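Local coordinates for outer membrane lipoprotein carrier protein LolA (Thermus thermophilus, PDB 2YZY) that is of unproven function but probably carries lipoproteins or other lipidated cargo through the periplasm toward the outer membrane, at residues Thr26-Ile31 with Val169-Lys174; Val44-Pro48 with Leu183-Leu188; Glu72-Trp76 with Leu85-Pro89; Leu52-Glu56 with Gln187-Tyr191. All coordinates share one frame; numbering follows the deposited sequence.

Contact 1. Residues Thr26-Ile31 with Val169-Lys174; sequences TVQGRI and VLADLK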
loop_
_atom_site.group_PDB
_atom_site.type_symbol
_atom_site.label_atom_id
_atom_site.label_comp_id
_atom_site.label_asym_id
_atom_site.label_seq_id
_atom_site.Cartn_x
_atom_site.Cartn_y
_atom_site.Cartn_z
ATOM N N THR A 26 -5.330 -3.907 -6.155
ATOM C CA THR A 26 -5.917 -2.630 -6.517
ATOM C C THR A 26 -6.306 -1.964 -5.209
ATOM O O THR A 26 -6.979 -2.571 -4.377
ATOM C CB THR A 26 -7.172 -2.820 -7.379
ATOM O OG1 THR A 26 -6.812 -3.500 -8.585
ATOM C CG2 THR A 26 -7.808 -1.463 -7.719
ATOM N N VAL A 27 -5.865 -0.725 -5.024
ATOM C CA VAL A 27 -6.179 0.020 -3.811
ATOM C C VAL A 27 -7.087 1.179 -4.189
ATOM O O VAL A 27 -6.799 1.926 -5.123
ATOM C CB VAL A 27 -4.896 0.561 -3.131
ATOM C CG1 VAL A 27 -5.269 1.397 -1.911
ATOM C CG2 VAL A 27 -3.996 -0.602 -2.703
ATOM N N GLN A 28 -8.195 1.315 -3.470
ATOM C CA GLN A 28 -9.154 2.377 -3.735
ATOM C C GLN A 28 -9.665 2.954 -2.430
ATOM O O GLN A 28 -9.896 2.227 -1.468
ATOM C CB GLN A 28 -10.329 1.830 -4.548
ATOM C CG GLN A 28 -11.428 2.847 -4.814
ATOM C CD GLN A 28 -12.556 2.274 -5.651
ATOM O OE1 GLN A 28 -13.130 1.238 -5.313
ATOM N NE2 GLN A 28 -12.885 2.952 -6.744
ATOM N N GLY A 29 -9.841 4.266 -2.393
ATOM C CA GLY A 29 -10.343 4.876 -1.177
ATOM C C GLY A 29 -10.433 6.378 -1.288
ATOM O O GLY A 29 -10.381 6.939 -2.383
ATOM N N ARG A 30 -10.581 7.032 -0.144
ATOM C CA ARG A 30 -10.672 8.483 -0.113
ATOM C C ARG A 30 -9.603 9.036 0.813
ATOM O O ARG A 30 -9.271 8.427 1.829
ATOM C CB ARG A 30 -12.065 8.920 0.348
ATOM C CG ARG A 30 -12.478 8.443 1.731
ATOM C CD ARG A 30 -13.956 8.735 1.960
ATOM N NE ARG A 30 -14.412 8.369 3.298
ATOM C CZ ARG A 30 -14.117 9.045 4.404
ATOM N NH1 ARG A 30 -13.359 10.131 4.342
ATOM N NH2 ARG A 30 -14.584 8.635 5.575
ATOM N N ILE A 31 -9.054 10.187 0.443
ATOM C CA ILE A 31 -8.010 10.824 1.232
ATOM C C ILE A 31 -8.258 12.322 1.329
ATOM O O ILE A 31 -9.185 12.804 0.644
ATOM C CB ILE A 31 -6.621 10.597 0.599
ATOM C CG1 ILE A 31 -6.599 11.162 -0.824
ATOM C CG2 ILE A 31 -6.296 9.110 0.578
ATOM C CD1 ILE A 31 -5.258 11.044 -1.519
ATOM N N VAL A 169 -12.337 10.534 9.972
ATOM C CA VAL A 169 -11.545 9.803 8.994
ATOM C C VAL A 169 -10.755 10.746 8.093
ATOM O O VAL A 169 -11.319 11.628 7.447
ATOM C CB VAL A 169 -12.440 8.908 8.110
ATOM C CG1 VAL A 169 -11.615 8.281 6.996
ATOM C CG2 VAL A 169 -13.085 7.825 8.961
ATOM N N LEU A 170 -9.442 10.551 8.064
ATOM C CA LEU A 170 -8.554 11.359 7.238
ATOM C C LEU A 170 -8.295 10.616 5.933
ATOM O O LEU A 170 -8.162 11.223 4.870
ATOM C CB LEU A 170 -7.234 11.604 7.968
ATOM C CG LEU A 170 -7.333 12.447 9.241
ATOM C CD1 LEU A 170 -6.013 12.409 9.993
ATOM C CD2 LEU A 170 -7.707 13.876 8.874
ATOM N N ALA A 171 -8.226 9.291 6.030
ATOM C CA ALA A 171 -7.991 8.445 4.870
ATOM C C ALA A 171 -8.579 7.068 5.137
ATOM O O ALA A 171 -8.471 6.538 6.242
ATOM C CB ALA A 171 -6.501 8.332 4.588
ATOM N N ASP A 172 -9.210 6.503 4.117
ATOM C CA ASP A 172 -9.825 5.185 4.211
ATOM C C ASP A 172 -9.477 4.489 2.904
ATOM O O ASP A 172 -10.089 4.756 1.870
ATOM C CB ASP A 172 -11.341 5.333 4.360
ATOM C CG ASP A 172 -12.054 4.005 4.535
ATOM O OD1 ASP A 172 -11.403 2.945 4.431
ATOM O OD2 ASP A 172 -13.280 4.030 4.771
ATOM N N LEU A 173 -8.481 3.611 2.952
ATOM C CA LEU A 173 -8.030 2.906 1.759
ATOM C C LEU A 173 -8.312 1.416 1.837
ATOM O O LEU A 173 -7.926 0.750 2.794
ATOM C CB LEU A 173 -6.534 3.151 1.555
ATOM C CG LEU A 173 -6.154 4.624 1.370
ATOM C CD1 LEU A 173 -4.645 4.761 1.302
ATOM C CD2 LEU A 173 -6.795 5.165 0.099
ATOM N N LYS A 174 -8.974 0.896 0.810
ATOM C CA LYS A 174 -9.324 -0.511 0.774
ATOM C C LYS A 174 -8.574 -1.256 -0.319
ATOM O O LYS A 174 -8.291 -0.704 -1.380
ATOM C CB LYS A 174 -10.830 -0.662 0.542
ATOM C CG LYS A 174 -11.688 0.048 1.579
ATOM C CD LYS A 174 -13.176 -0.105 1.275
ATOM C CE LYS A 174 -13.617 -1.559 1.346
ATOM N NZ LYS A 174 -15.086 -1.701 1.136
HETATM O O HOH W 1 -14.753 5.898 5.905
HETATM O O HOH W 2 -14.596 5.528 2.426
#

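Contact 2. Residues Val44-Pro48 with Leu183-Leu188; sequences VYALP and LTEAQL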
loop_
_atom_site.group_PDB
_atom_site.type_symbol
_atom_site.label_atom_id
_atom_site.label_comp_id
_atom_site.label_asym_id
_atom_site.label_seq_id
_atom_site.Cartn_x
_atom_site.Cartn_y
_atom_site.Cartn_z
ATOM N N VAL A 44 -1.012 -1.948 -7.248
ATOM C CA VAL A 44 0.203 -2.217 -6.486
ATOM C C VAL A 44 0.818 -3.548 -6.915
ATOM O O VAL A 44 0.104 -4.511 -7.172
ATOM C CB VAL A 44 -0.117 -2.245 -4.979
ATOM C CG1 VAL A 44 1.134 -2.521 -4.183
ATOM C CG2 VAL A 44 -0.747 -0.916 -4.559
ATOM N N TYR A 45 2.148 -3.584 -6.990
ATOM C CA TYR A 45 2.882 -4.775 -7.410
ATOM C C TYR A 45 4.013 -5.064 -6.447
ATOM O O TYR A 45 4.740 -4.157 -6.044
ATOM C CB TYR A 45 3.468 -4.558 -8.807
ATOM C CG TYR A 45 2.413 -4.311 -9.850
ATOM C CD1 TYR A 45 1.863 -5.367 -10.571
ATOM C CD2 TYR A 45 1.907 -3.026 -10.062
ATOM C CE1 TYR A 45 0.831 -5.157 -11.475
ATOM C CE2 TYR A 45 0.874 -2.806 -10.959
ATOM C CZ TYR A 45 0.341 -3.874 -11.660
ATOM O OH TYR A 45 -0.699 -3.658 -12.532
ATOM N N ALA A 46 4.175 -6.336 -6.099
ATOM C CA ALA A 46 5.227 -6.722 -5.171
ATOM C C ALA A 46 5.988 -7.958 -5.618
ATOM O O ALA A 46 5.394 -8.961 -6.006
ATOM C CB ALA A 46 4.627 -6.973 -3.785
ATOM N N LEU A 47 7.313 -7.863 -5.566
ATOM C CA LEU A 47 8.202 -8.972 -5.895
ATOM C C LEU A 47 9.122 -9.022 -4.672
ATOM O O LEU A 47 10.246 -8.521 -4.700
ATOM C CB LEU A 47 8.991 -8.671 -7.174
ATOM C CG LEU A 47 9.876 -9.790 -7.741
ATOM C CD1 LEU A 47 9.078 -11.078 -7.880
ATOM C CD2 LEU A 47 10.432 -9.359 -9.087
ATOM N N PRO A 48 8.631 -9.617 -3.570
ATOM C CA PRO A 48 9.346 -9.756 -2.295
ATOM C C PRO A 48 10.783 -10.255 -2.352
ATOM O O PRO A 48 11.668 -9.667 -1.734
ATOM C CB PRO A 48 8.447 -10.698 -1.499
ATOM C CG PRO A 48 7.083 -10.349 -1.997
ATOM C CD PRO A 48 7.308 -10.261 -3.489
ATOM N N LEU A 183 6.025 -11.916 -11.298
ATOM C CA LEU A 183 6.468 -10.623 -11.797
ATOM C C LEU A 183 7.971 -10.646 -11.966
ATOM O O LEU A 183 8.663 -11.447 -11.326
ATOM C CB LEU A 183 6.074 -9.522 -10.809
ATOM C CG LEU A 183 4.578 -9.370 -10.535
ATOM C CD1 LEU A 183 4.363 -8.544 -9.268
ATOM C CD2 LEU A 183 3.896 -8.716 -11.734
ATOM N N THR A 184 8.478 -9.762 -12.815
ATOM C CA THR A 184 9.910 -9.689 -13.064
ATOM C C THR A 184 10.437 -8.274 -12.877
ATOM O O THR A 184 9.676 -7.305 -12.860
ATOM C CB THR A 184 10.248 -10.121 -14.495
ATOM O OG1 THR A 184 9.690 -9.176 -15.421
ATOM C CG2 THR A 184 9.690 -11.511 -14.783
ATOM N N GLU A 185 11.754 -8.155 -12.747
ATOM C CA GLU A 185 12.362 -6.847 -12.585
ATOM C C GLU A 185 12.152 -6.012 -13.847
ATOM O O GLU A 185 11.979 -4.799 -13.771
ATOM C CB GLU A 185 13.861 -6.979 -12.280
ATOM C CG GLU A 185 14.677 -7.699 -13.339
ATOM C CD GLU A 185 16.166 -7.648 -13.046
ATOM O OE1 GLU A 185 16.566 -8.046 -11.931
ATOM O OE2 GLU A 185 16.939 -7.211 -13.928
ATOM N N ALA A 186 12.153 -6.661 -15.009
ATOM C CA ALA A 186 11.952 -5.944 -16.264
ATOM C C ALA A 186 10.600 -5.244 -16.245
ATOM O O ALA A 186 10.451 -4.136 -16.764
ATOM C CB ALA A 186 12.029 -6.909 -17.448
ATOM N N GLN A 187 9.609 -5.895 -15.650
ATOM C CA GLN A 187 8.282 -5.300 -15.569
ATOM C C GLN A 187 8.233 -4.178 -14.539
ATOM O O GLN A 187 7.853 -3.051 -14.854
ATOM C CB GLN A 187 7.233 -6.351 -15.186
ATOM C CG GLN A 187 6.983 -7.421 -16.229
ATOM C CD GLN A 187 6.091 -8.531 -15.703
ATOM O OE1 GLN A 187 6.284 -9.021 -14.588
ATOM N NE2 GLN A 187 5.119 -8.942 -16.507
ATOM N N LEU A 188 8.631 -4.480 -13.307
ATOM C CA LEU A 188 8.554 -3.490 -12.237
ATOM C C LEU A 188 9.529 -2.320 -12.292
ATOM O O LEU A 188 9.271 -1.272 -11.688
ATOM C CB LEU A 188 8.646 -4.197 -10.881
ATOM C CG LEU A 188 7.615 -5.316 -10.683
ATOM C CD1 LEU A 188 7.645 -5.764 -9.229
ATOM C CD2 LEU A 188 6.218 -4.837 -11.059
#

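Contact 3. Residues Glu72-Trp76 with Leu85-Pro89; sequences EKEVW and LVISP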
loop_
_atom_site.group_PDB
_atom_site.type_symbol
_atom_site.label_atom_id
_atom_site.label_comp_id
_atom_site.label_asym_id
_atom_site.label_seq_id
_atom_site.Cartn_x
_atom_site.Cartn_y
_atom_site.Cartn_z
ATOM N N GLU A 72 15.459 -1.718 -2.307
ATOM C CA GLU A 72 16.127 -1.644 -1.018
ATOM C C GLU A 72 17.058 -0.437 -1.007
ATOM O O GLU A 72 17.270 0.188 0.032
ATOM C CB GLU A 72 16.943 -2.912 -0.755
ATOM C CG GLU A 72 18.133 -3.092 -1.687
ATOM C CD GLU A 72 19.096 -4.160 -1.205
ATOM O OE1 GLU A 72 20.111 -4.404 -1.892
ATOM O OE2 GLU A 72 18.841 -4.754 -0.134
ATOM N N LYS A 73 17.595 -0.107 -2.178
ATOM C CA LYS A 73 18.529 1.003 -2.315
ATOM C C LYS A 73 17.901 2.376 -2.530
ATOM O O LYS A 73 18.262 3.336 -1.849
ATOM C CB LYS A 73 19.507 0.716 -3.458
ATOM C CG LYS A 73 20.550 1.802 -3.669
ATOM C CD LYS A 73 21.465 1.471 -4.837
ATOM C CE LYS A 73 22.514 2.552 -5.035
ATOM N NZ LYS A 73 21.893 3.887 -5.268
ATOM N N GLU A 74 16.966 2.485 -3.469
ATOM C CA GLU A 74 16.367 3.787 -3.724
ATOM C C GLU A 74 14.901 3.767 -4.124
ATOM O O GLU A 74 14.302 2.709 -4.319
ATOM C CB GLU A 74 17.182 4.522 -4.791
ATOM C CG GLU A 74 17.074 3.938 -6.186
ATOM C CD GLU A 74 18.277 4.271 -7.047
ATOM O OE1 GLU A 74 18.800 5.402 -6.941
ATOM O OE2 GLU A 74 18.697 3.402 -7.839
ATOM N N VAL A 75 14.336 4.963 -4.238
ATOM C CA VAL A 75 12.940 5.140 -4.603
ATOM C C VAL A 75 12.819 6.001 -5.853
ATOM O O VAL A 75 13.474 7.035 -5.965
ATOM C CB VAL A 75 12.158 5.828 -3.459
ATOM C CG1 VAL A 75 10.739 6.148 -3.907
ATOM C CG2 VAL A 75 12.138 4.929 -2.232
ATOM N N TRP A 76 11.989 5.562 -6.794
ATOM C CA TRP A 76 11.755 6.320 -8.015
ATOM C C TRP A 76 10.326 6.834 -7.984
ATOM O O TRP A 76 9.397 6.075 -7.716
ATOM C CB TRP A 76 11.880 5.448 -9.270
ATOM C CG TRP A 76 13.227 4.875 -9.566
ATOM C CD1 TRP A 76 14.415 5.199 -8.978
ATOM C CD2 TRP A 76 13.523 3.882 -10.554
ATOM N NE1 TRP A 76 15.437 4.467 -9.542
ATOM C CE2 TRP A 76 14.916 3.650 -10.511
ATOM C CE3 TRP A 76 12.746 3.164 -11.473
ATOM C CZ2 TRP A 76 15.550 2.728 -11.354
ATOM C CZ3 TRP A 76 13.376 2.246 -12.312
ATOM C CH2 TRP A 76 14.766 2.038 -12.244
ATOM N N LEU A 85 11.336 12.010 -13.434
ATOM C CA LEU A 85 11.571 10.802 -12.656
ATOM C C LEU A 85 12.448 11.241 -11.488
ATOM O O LEU A 85 13.632 11.534 -11.669
ATOM C CB LEU A 85 12.295 9.734 -13.484
ATOM C CG LEU A 85 12.511 8.393 -12.771
ATOM C CD1 LEU A 85 11.163 7.716 -12.532
ATOM C CD2 LEU A 85 13.417 7.497 -13.609
ATOM N N VAL A 86 11.858 11.319 -10.299
ATOM C CA VAL A 86 12.600 11.733 -9.111
ATOM C C VAL A 86 13.257 10.510 -8.483
ATOM O O VAL A 86 12.581 9.544 -8.121
ATOM C CB VAL A 86 11.663 12.410 -8.072
ATOM C CG1 VAL A 86 12.489 13.012 -6.938
ATOM C CG2 VAL A 86 10.826 13.487 -8.748
ATOM N N ILE A 87 14.580 10.553 -8.367
ATOM C CA ILE A 87 15.350 9.453 -7.803
ATOM C C ILE A 87 15.897 9.852 -6.435
ATOM O O ILE A 87 16.671 10.804 -6.325
ATOM C CB ILE A 87 16.526 9.082 -8.733
ATOM C CG1 ILE A 87 15.997 8.736 -10.126
ATOM C CG2 ILE A 87 17.301 7.903 -8.153
ATOM C CD1 ILE A 87 17.078 8.387 -11.128
ATOM N N SER A 88 15.496 9.123 -5.399
ATOM C CA SER A 88 15.929 9.424 -4.034
ATOM C C SER A 88 16.453 8.191 -3.307
ATOM O O SER A 88 15.995 7.077 -3.546
ATOM C CB SER A 88 14.762 10.008 -3.233
ATOM O OG SER A 88 14.194 11.129 -3.886
ATOM N N PRO A 89 17.431 8.373 -2.402
ATOM C CA PRO A 89 17.962 7.216 -1.675
ATOM C C PRO A 89 16.901 6.630 -0.745
ATOM O O PRO A 89 16.004 7.393 -0.333
ATOM C CB PRO A 89 19.140 7.806 -0.898
ATOM C CG PRO A 89 19.572 8.955 -1.754
ATOM C CD PRO A 89 18.257 9.568 -2.163
#

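Contact 4. Residues Leu52-Glu56 with Gln187-Tyr191; sequences LFRVE and QLKRY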
loop_
_atom_site.group_PDB
_atom_site.type_symbol
_atom_site.label_atom_id
_atom_site.label_comp_id
_atom_site.label_asym_id
_atom_site.label_seq_id
_atom_site.Cartn_x
_atom_site.Cartn_y
_atom_site.Cartn_z
ATOM N N LEU A 52 11.406 -5.582 -4.458
ATOM C CA LEU A 52 10.882 -4.601 -5.401
ATOM C C LEU A 52 9.395 -4.379 -5.168
ATOM O O LEU A 52 8.642 -5.325 -4.956
ATOM C CB LEU A 52 11.096 -5.069 -6.841
ATOM C CG LEU A 52 12.515 -5.173 -7.394
ATOM C CD1 LEU A 52 12.435 -5.546 -8.872
ATOM C CD2 LEU A 52 13.248 -3.850 -7.226
ATOM N N PHE A 53 8.977 -3.120 -5.235
ATOM C CA PHE A 53 7.582 -2.746 -5.020
ATOM C C PHE A 53 7.261 -1.632 -6.019
ATOM O O PHE A 53 8.089 -0.756 -6.254
ATOM C CB PHE A 53 7.429 -2.224 -3.588
ATOM C CG PHE A 53 6.011 -2.146 -3.099
ATOM C CD1 PHE A 53 5.286 -3.302 -2.835
ATOM C CD2 PHE A 53 5.425 -0.911 -2.835
ATOM C CE1 PHE A 53 3.999 -3.232 -2.311
ATOM C CE2 PHE A 53 4.138 -0.828 -2.311
ATOM C CZ PHE A 53 3.425 -1.989 -2.046
ATOM N N ARG A 54 6.072 -1.665 -6.616
ATOM C CA ARG A 54 5.687 -0.630 -7.573
ATOM C C ARG A 54 4.235 -0.240 -7.355
ATOM O O ARG A 54 3.381 -1.099 -7.164
ATOM C CB ARG A 54 5.876 -1.119 -9.019
ATOM C CG ARG A 54 5.576 -0.062 -10.100
ATOM C CD ARG A 54 5.854 -0.614 -11.498
ATOM N NE ARG A 54 5.491 0.310 -12.575
ATOM C CZ ARG A 54 6.363 0.911 -13.380
ATOM N NH1 ARG A 54 7.669 0.705 -13.236
ATOM N NH2 ARG A 54 5.927 1.695 -14.357
ATOM N N VAL A 55 3.968 1.061 -7.358
ATOM C CA VAL A 55 2.611 1.564 -7.183
ATOM C C VAL A 55 2.307 2.447 -8.386
ATOM O O VAL A 55 3.089 3.339 -8.726
ATOM C CB VAL A 55 2.480 2.392 -5.888
ATOM C CG1 VAL A 55 1.046 2.902 -5.743
ATOM C CG2 VAL A 55 2.879 1.537 -4.683
ATOM N N GLU A 56 1.182 2.180 -9.044
ATOM C CA GLU A 56 0.777 2.937 -10.229
ATOM C C GLU A 56 -0.531 3.653 -9.932
ATOM O O GLU A 56 -1.525 3.026 -9.578
ATOM C CB GLU A 56 0.618 1.985 -11.419
ATOM C CG GLU A 56 1.940 1.321 -11.806
ATOM C CD GLU A 56 1.816 0.318 -12.934
ATOM O OE1 GLU A 56 0.736 0.235 -13.560
ATOM O OE2 GLU A 56 2.816 -0.384 -13.200
ATOM N N GLN A 187 9.609 -5.895 -15.650
ATOM C CA GLN A 187 8.282 -5.300 -15.569
ATOM C C GLN A 187 8.233 -4.178 -14.539
ATOM O O GLN A 187 7.853 -3.051 -14.854
ATOM C CB GLN A 187 7.233 -6.351 -15.186
ATOM C CG GLN A 187 6.983 -7.421 -16.229
ATOM C CD GLN A 187 6.091 -8.531 -15.703
ATOM O OE1 GLN A 187 6.284 -9.021 -14.588
ATOM N NE2 GLN A 187 5.119 -8.942 -16.507
ATOM N N LEU A 188 8.631 -4.480 -13.307
ATOM C CA LEU A 188 8.554 -3.490 -12.237
ATOM C C LEU A 188 9.529 -2.320 -12.292
ATOM O O LEU A 188 9.271 -1.272 -11.688
ATOM C CB LEU A 188 8.646 -4.197 -10.881
ATOM C CG LEU A 188 7.615 -5.316 -10.683
ATOM C CD1 LEU A 188 7.645 -5.764 -9.229
ATOM C CD2 LEU A 188 6.218 -4.837 -11.059
ATOM N N LYS A 189 10.637 -2.478 -13.009
ATOM C CA LYS A 189 11.605 -1.391 -13.117
ATOM C C LYS A 189 11.527 -0.644 -14.443
ATOM O O LYS A 189 12.434 0.116 -14.788
ATOM C CB LYS A 189 13.028 -1.918 -12.905
ATOM C CG LYS A 189 13.314 -2.338 -11.473
ATOM C CD LYS A 189 14.787 -2.682 -11.276
ATOM C CE LYS A 189 15.207 -3.854 -12.144
ATOM N NZ LYS A 189 16.646 -4.204 -11.965
ATOM N N ARG A 190 10.450 -0.855 -15.192
ATOM C CA ARG A 190 10.299 -0.165 -16.468
ATOM C C ARG A 190 10.026 1.315 -16.219
ATOM O O ARG A 190 9.448 1.688 -15.195
ATOM C CB ARG A 190 9.155 -0.779 -17.283
ATOM C CG ARG A 190 7.754 -0.516 -16.744
ATOM C CD ARG A 190 6.732 -1.291 -17.566
ATOM N NE ARG A 190 5.355 -0.899 -17.265
ATOM C CZ ARG A 190 4.706 -1.207 -16.145
ATOM N NH1 ARG A 190 5.296 -1.926 -15.198
ATOM N NH2 ARG A 190 3.458 -0.782 -15.971
ATOM N N TYR A 191 10.451 2.156 -17.156
ATOM C CA TYR A 191 10.256 3.597 -17.039
ATOM C C TYR A 191 10.300 4.242 -18.421
ATOM O O TYR A 191 10.864 3.679 -19.360
ATOM C CB TYR A 191 11.360 4.200 -16.162
ATOM C CG TYR A 191 12.738 4.049 -16.767
ATOM C CD1 TYR A 191 13.190 4.927 -17.753
ATOM C CD2 TYR A 191 13.567 2.990 -16.401
ATOM C CE1 TYR A 191 14.431 4.751 -18.363
ATOM C CE2 TYR A 191 14.810 2.805 -17.006
ATOM C CZ TYR A 191 15.233 3.688 -17.985
ATOM O OH TYR A 191 16.456 3.503 -18.592
HETATM O O HOH W 3 3.726 -2.983 -12.915
HETATM O O HOH W 4 1.235 1.404 -16.476
#

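Contact 1. Residues Thr26-Ile31 with Val169-Lys174
Gly29 and Leu173 meet where the strands of 26-31 and 169-174 run closest, as an antiparallel non-hydrogen-bonded pair. Gly29 CA sits 3.1 Å from Asp172 O and 3.8 Å from Leu173 CD2, leaving little room beside the glycine. The flanking pairs, Gln28 with Lys174 and Arg30 with Asp172, each exchange two backbone hydrogen bonds, the shortest running from Lys174 N to Gln28 O at 2.8 Å. On the apolar face, Leu173 CD2 also reaches Ile31 CG2 at 4.0 Å, and Val27 CG1 lies near Leu173 CB.

The other face is looser and wet. With CG wedged between its own backbone N and carbonyl carbon (chi1 60°), Arg30 runs out extended, and its side chain crosses that of Val169 at about a right angle, Arg30 NH2 3.3 Å from Val169 CG1. Arg30 does not touch the Asp172 carboxylate. One water takes a bond from Arg30 NH2 and gives one to Asp172 OD2, at 2.6 Å from that oxygen. Direct salt bridges go elsewhere, from Arg30 to Glu37 and from Asp172 to Arg159. The backbone therefore sets the register, while the charges form a hydrated strip across the sheet surface.

Contact 2. Residues Val44-Pro48 with Leu183-Leu188
Thr184, whose backbone lies against the end of Leu47, gives its N-H to Gln187 OE1 at 2.9 Å, the donor tilted 23° from the amide carbonyl plane. Gln187 N returns a longer bond to Thr184 OG1, 3.3 Å, so each residue uses its side chain on the backbone N of the other. That closes the N-terminal end of the short helix 185-188.

Between the two segments the contact itself is apolar. Leu47 reaches out with CG opposite its backbone N (chi1 -174°), which lays both methyls over the chain just before the helix: CD1 and CD2 each lie 3.5 Å from Leu183 O. Farther back, Leu47 CB touches Leu188 CD1 at 3.8 Å. The other methyl of Leu188, CD2, presses on Tyr45 CB at 3.6 Å, and Leu183 crosses the tyrosine at about a right angle with its CD2 4.1 Å from Tyr45 CD1. Leu183 CD1 lies 3.4 Å from Ala46 O, beside the strand backbone. An alanine in place of Leu47 removes the methyls lying along the Leu183-Thr184 backbone, and a gap would probably open between the strand end and the start of the helix.

Ala46 turns to the other side of the strand, where it meets Phe53. A capping box starting a short helix, held to one face of an antiparallel strand by Leu188 and by Leu183 just before it, is consistent with the LolA-like fold, in which helical segments pack against a curved sheet.

Contact 3. Residues Glu72-Trp76 with Leu85-Pro89
The indole of Trp76 and the carboxylate of Glu74 both meet Ile87. Ile87 approaches the ring obliquely at its pyrrole corner, with CG2 and CG1 each 4.0 Å from Trp76 CD1; the two side chains lie alongside each other and point the same way from their strands. Trp76 NE1 is buried here with no hydrogen-bond partner in the model, an unpaid polar cost. Glu74, two residues before Trp76, crosses Ile87 obliquely, and its OE1 stands 3.2 Å from CG2 of that isoleucine. Lys73 makes a long ion pair with the same oxygen. Ile87 CG2, lying opposite its own backbone N, is thus the branch that serves both flat groups.

At the base of the tryptophan side chain, Trp76 CB rests on Leu85 CD1 at 4.0 Å. Val75 and Ser88 point to the opposite face of the sheet from Trp76 and Ile87, and their backbones exchange two nearly straight bonds: Val75 N to Ser88 O at 2.8 Å and Ser88 N to Val75 O at 3.0 Å, both 171° at the hydrogen. Trp76 also packs on Val69 of the preceding strand, and Ile87 on Val197 and Arg199 of the last one. An antiparallel pair of this kind, within strands 75-79 and 84-88, belongs to a beta hairpin, here at the end away from its turn.

Contact 4. Residues Leu52-Glu56 with Gln187-Tyr191
Arg54 leaves strand 52-59 and runs straight to the end of helix 185-188, extended as far as NE, with CG opposite the backbone N (chi1 -176°). Its CB lies 4.3 Å from Leu188 CD2, and CD passes 3.5 Å from Leu188 O. NE then makes a salt bridge to Glu56 OE2 at 2.8 Å, on the anti side of that carboxylate. NH1 donates twice, both acceptors near the guanidinium plane: to Arg190 O at 2.8 Å, and to Leu188 O at 3.0 Å, which it meets from above the carbonyl plane. One face of the group, NH2 included, is stacked on the Arg190 guanidinium, the planes 21° apart and the centres 3.9 Å apart.

Glu56 OE2 also takes a salt bridge from Arg190 NH2, at 2.9 Å and from above the carboxylate plane, which probably eases the repulsion between the two arginines. Arg190 NH1 is held in turn by Gln187 O. A methionine in place of Arg54 would probably leave the carbonyls of Leu188 and Arg190 without this donor, Glu56 OE2 short of one partner and the Arg190 guanidinium without its stack.

Phe67 adds a cation-pi contact to Arg54. The whole is a salt-bridge network with a stacked arginine pair, tying the chain leaving a short helix to the face of a sheet.

Contacts 2 and 4 are one neighbourhood, their centres about 6 Å apart: both use Gln187 and Leu188, and their strands are hydrogen-bonded neighbours, with Tyr45 N 2.8 Å from Arg54 O. The short helix thus lies across two adjacent strands. Contact 3, its centre about 12 Å from that of contact 4, joins through Trp76, whose CZ3 packs 3.4 Å from Lys189 O just past the helix. Contact 1 stands on the other side of the chain's centre, about 25 Å from contact 3 between centres, yet touches contact 2 through Val27 CG2 and Val44 CG2. Methylpentanediol, probably from crystallisation, is bound about 4 Å from the Gln28 side chain of contact 1 and, in the same or another copy, about 5 Å from that of Tyr45.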